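Local coordinates for centrosomal protein of 192 kDa (Homo sapiens, PDB 6FVI) that acts as a scaffold at centrosomes that activates AURKA and PLK1, is required for mitotic centrosome maturation and bipolar spindle assembly, and appears to regulate centriole duplication, at residues 79-84 / 111-115. Residues are numbered along the deposited sequence; the frame is centred on the assembly and turned at random.
Sequences YAAFRC and YAQFW
Two sheets of a PapD-like (ASH) beta-sandwich face each other here, in domain 7 of CEP192. Residues 79-81 are extended at Y79 and A80, turn at A81 (phi/psi -73/-24) and enter strand 82-84; residues 111-115 are strand throughout. The strand axes approach to 9.5 Å at 36°, running roughly the same way, with CA pairs A81-Y111 and F82-Q113 both 7.9 Å apart, widening to 10.1 Å at C84-W115. F82 and C84 point toward 111-115, whose Y111, Q113 and W115 point back; R83 faces away. F82 (chi1 m) is the main bump: its ring fills the hollow between Y111 CB (3.9 Å from CZ) and the A112 carbonyl carbon C (3.9 Å from CE2), with Q113 OE1 at its edge, 3.5 Å from CD2. F103 and L135 help close this hollow. Beside it, A81 CB fits against Y111 CD2 at 3.7 Å. At the wider end the indole of W115 (chi1 m) fills the gap, CZ2 4.0 Å from F82 O, while C84 SG (chi1 m) sits over its six-membered ring, 3.9 Å from the centroid and 10° off the normal. At the other end Y79 (chi1 p) brings its OH to 2.9 Å from Y111 OH; these hydroxyls hydrogen-bond to R106 N and G107 O, respectively. Q113 (chi1 and chi2 t) receives a weak hydrogen bond from W115 NE1 to OE1 (3.0 Å), and its NE2 hydrogen-bonds to A61 O. Apolar packing and a sulfur-aromatic contact thus join the sheets, while a bridging water accepts from F82 N (3.0 Å) and donates to Q113 OE1 (2.7 Å) across the sandwich.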
ATOM      1  N   TYR A  79      15.408   5.708   8.382  1.00  9.99           N
ATOM      2  CA  TYR A  79      14.873   4.587   9.132  1.00 10.41           C
ATOM      3  C   TYR A  79      13.445   4.339   8.657  1.00  9.51           C
ATOM      4  O   TYR A  79      12.828   5.156   7.990  1.00  9.92           O
ATOM      5  CB  TYR A  79      14.917   4.900  10.648  1.00 11.11           C
ATOM      6  CG  TYR A  79      14.049   6.071  11.042  1.00  9.72           C
ATOM      7  CD1 TYR A  79      14.509   7.384  10.957  1.00  9.46           C
ATOM      8  CD2 TYR A  79      12.738   5.879  11.478  1.00 10.01           C
ATOM      9  CE1 TYR A  79      13.677   8.463  11.290  1.00  9.52           C
ATOM     10  CE2 TYR A  79      11.916   6.929  11.816  1.00  9.48           C
ATOM     11  CZ  TYR A  79      12.393   8.216  11.738  1.00  9.24           C
ATOM     12  OH  TYR A  79      11.576   9.225  12.121  1.00 10.50           O
ATOM     13  N   ALA A  80      12.925   3.179   9.052  1.00 11.03           N
ATOM     14  CA  ALA A  80      11.565   2.784   8.683  1.00 11.44           C
ATOM     15  C   ALA A  80      10.583   3.382   9.669  1.00 10.27           C
ATOM     16  O   ALA A  80      10.368   2.903  10.758  1.00 17.71           O
ATOM     17  CB  ALA A  80      11.448   1.287   8.634  1.00 13.44           C
ATOM     18  N   ALA A  81       9.987   4.480   9.293  1.00  8.67           N
ATOM     19  CA  ALA A  81       8.947   5.104  10.100  1.00  9.49           C
ATOM     20  C   ALA A  81       7.634   4.333  10.067  1.00  9.87           C
ATOM     21  O   ALA A  81       6.843   4.437  10.990  1.00 13.67           O
ATOM     22  CB  ALA A  81       8.728   6.523   9.658  1.00 10.35           C
ATOM     23  N   PHE A  82       7.421   3.557   9.024  1.00  8.21           N
ATOM     24  CA  PHE A  82       6.223   2.715   8.897  1.00  8.28           C
ATOM     25  C   PHE A  82       6.658   1.263   8.811  1.00  8.66           C
ATOM     26  O   PHE A  82       7.628   0.948   8.093  1.00 10.19           O
ATOM     27  CB  PHE A  82       5.418   3.069   7.653  1.00  8.37           C
ATOM     28  CG  PHE A  82       4.953   4.506   7.594  1.00  7.80           C
ATOM     29  CD1 PHE A  82       3.879   4.923   8.368  1.00  7.82           C
ATOM     30  CD2 PHE A  82       5.586   5.426   6.793  1.00  8.31           C
ATOM     31  CE1 PHE A  82       3.437   6.232   8.297  1.00  7.67           C
ATOM     32  CE2 PHE A  82       5.160   6.741   6.738  1.00  8.21           C
ATOM     33  CZ  PHE A  82       4.096   7.145   7.497  1.00  7.99           C
ATOM     34  N   ARG A  83       5.906   0.390   9.450  1.00  8.85           N
ATOM     35  CA  ARG A  83       6.153  -1.052   9.353  0.50 10.31           C
ATOM     36  C   ARG A  83       4.853  -1.776   9.143  1.00 10.10           C
ATOM     37  O   ARG A  83       3.852  -1.472   9.767  1.00 12.49           O
ATOM     38  CB  ARG A  83       6.826  -1.568  10.610  0.50 12.30           C
ATOM     39  CG  ARG A  83       8.259  -1.097  10.755  0.50 12.79           C
ATOM     40  CD  ARG A  83       8.980  -1.901  11.831  0.50 17.98           C
ATOM     41  NE  ARG A  83      10.402  -1.567  11.925  0.50 25.63           N
ATOM     42  CZ  ARG A  83      11.258  -1.667  10.910  0.50 29.04           C
ATOM     43  NH1 ARG A  83      10.826  -2.053   9.715  0.50 23.85           N
ATOM     44  NH2 ARG A  83      12.539  -1.356  11.075  0.50 27.33           N
ATOM     45  N   CYS A  84       4.897  -2.761   8.254  1.00  9.10           N
ATOM     46  CA  CYS A  84       3.740  -3.571   7.943  1.00  9.22           C
ATOM     47  C   CYS A  84       3.982  -4.995   8.398  1.00  9.69           C
ATOM     48  O   CYS A  84       5.114  -5.485   8.325  1.00 12.40           O
ATOM     49  CB  CYS A  84       3.489  -3.578   6.436  1.00 10.30           C
ATOM     50  SG  CYS A  84       3.122  -1.966   5.721  1.00 11.92           S
ATOM     51  N   TYR A 111       5.151  12.743   7.691  1.00  7.32           N
ATOM     52  CA  TYR A 111       5.752  11.588   7.030  1.00  6.85           C
ATOM     53  C   TYR A 111       4.801  10.956   6.025  1.00  6.81           C
ATOM     54  O   TYR A 111       3.589  10.886   6.282  1.00  7.90           O
ATOM     55  CB  TYR A 111       6.032  10.503   8.083  1.00  7.01           C
ATOM     56  CG  TYR A 111       7.074  10.849   9.118  1.00  7.40           C
ATOM     57  CD1 TYR A 111       6.838  11.797  10.115  1.00  8.61           C
ATOM     58  CD2 TYR A 111       8.291  10.197   9.128  1.00  7.97           C
ATOM     59  CE1 TYR A 111       7.783  12.072  11.071  1.00  9.49           C
ATOM     60  CE2 TYR A 111       9.234  10.464  10.110  1.00  9.04           C
ATOM     61  CZ  TYR A 111       8.975  11.416  11.077  1.00  9.60           C
ATOM     62  OH  TYR A 111       9.927  11.649  12.022  1.00 11.63           O
ATOM     63  N   ALA A 112       5.350  10.408   4.954  1.00  6.12           N
ATOM     64  CA  ALA A 112       4.535   9.621   4.048  1.00  6.54           C
ATOM     65  C   ALA A 112       5.431   8.631   3.339  1.00  6.53           C
ATOM     66  O   ALA A 112       6.651   8.769   3.303  1.00  6.68           O
ATOM     67  CB  ALA A 112       3.779  10.503   3.067  1.00  7.69           C
ATOM     68  N   GLN A 113       4.804   7.621   2.733  1.00  6.63           N
ATOM     69  CA  GLN A 113       5.559   6.607   2.027  1.00  6.90           C
ATOM     70  C   GLN A 113       4.626   5.859   1.084  1.00  7.27           C
ATOM     71  O   GLN A 113       3.491   5.540   1.447  1.00  8.25           O
ATOM     72  CB  GLN A 113       6.211   5.629   3.005  1.00  7.20           C
ATOM     73  CG  GLN A 113       7.256   4.731   2.369  1.00  7.80           C
ATOM     74  CD  GLN A 113       7.944   3.868   3.401  1.00  7.96           C
ATOM     75  OE1 GLN A 113       7.375   3.544   4.450  1.00  8.39           O
ATOM     76  NE2 GLN A 113       9.156   3.469   3.086  1.00  8.79           N
ATOM     77  N   PHE A 114       5.138   5.551  -0.104  1.00  7.55           N
ATOM     78  CA  PHE A 114       4.432   4.739  -1.071  1.00  7.73           C
ATOM     79  C   PHE A 114       4.866   3.292  -0.996  1.00  8.39           C
ATOM     80  O   PHE A 114       6.055   3.010  -0.862  1.00  8.97           O
ATOM     81  CB  PHE A 114       4.682   5.267  -2.494  1.00  8.34           C
ATOM     82  CG  PHE A 114       4.055   6.613  -2.751  1.00  8.83           C
ATOM     83  CD1 PHE A 114       2.665   6.711  -2.938  1.00 10.83           C
ATOM     84  CD2 PHE A 114       4.802   7.773  -2.756  1.00  9.36           C
ATOM     85  CE1 PHE A 114       2.068   7.949  -3.154  1.00 12.39           C
ATOM     86  CE2 PHE A 114       4.205   8.990  -3.005  1.00 11.05           C
ATOM     87  CZ  PHE A 114       2.852   9.085  -3.215  1.00 12.50           C
ATOM     88  N   TRP A 115       3.887   2.394  -1.107  1.00  8.02           N
ATOM     89  CA  TRP A 115       4.094   0.950  -1.054  1.00  8.05           C
ATOM     90  C   TRP A 115       3.338   0.277  -2.193  1.00  8.63           C
ATOM     91  O   TRP A 115       2.386   0.835  -2.757  1.00  9.58           O
ATOM     92  CB  TRP A 115       3.538   0.416   0.276  1.00  8.47           C
ATOM     93  CG  TRP A 115       4.309   0.778   1.484  1.00  8.72           C
ATOM     94  CD1 TRP A 115       4.422   2.001   2.067  1.00  9.65           C
ATOM     95  CD2 TRP A 115       5.092  -0.118   2.287  1.00  9.53           C
ATOM     96  NE1 TRP A 115       5.240   1.928   3.165  1.00  9.83           N
ATOM     97  CE2 TRP A 115       5.656   0.640   3.331  1.00 10.11           C
ATOM     98  CE3 TRP A 115       5.370  -1.475   2.229  1.00 11.50           C
ATOM     99  CZ2 TRP A 115       6.480   0.080   4.317  1.00 12.62           C
ATOM    100  CZ3 TRP A 115       6.182  -2.028   3.199  1.00 14.12           C
ATOM    101  CH2 TRP A 115       6.731  -1.249   4.227  1.00 15.22           C
TER
HETATM  102  O   HOH W   1       9.015   2.945   6.565  1.00 11.38           O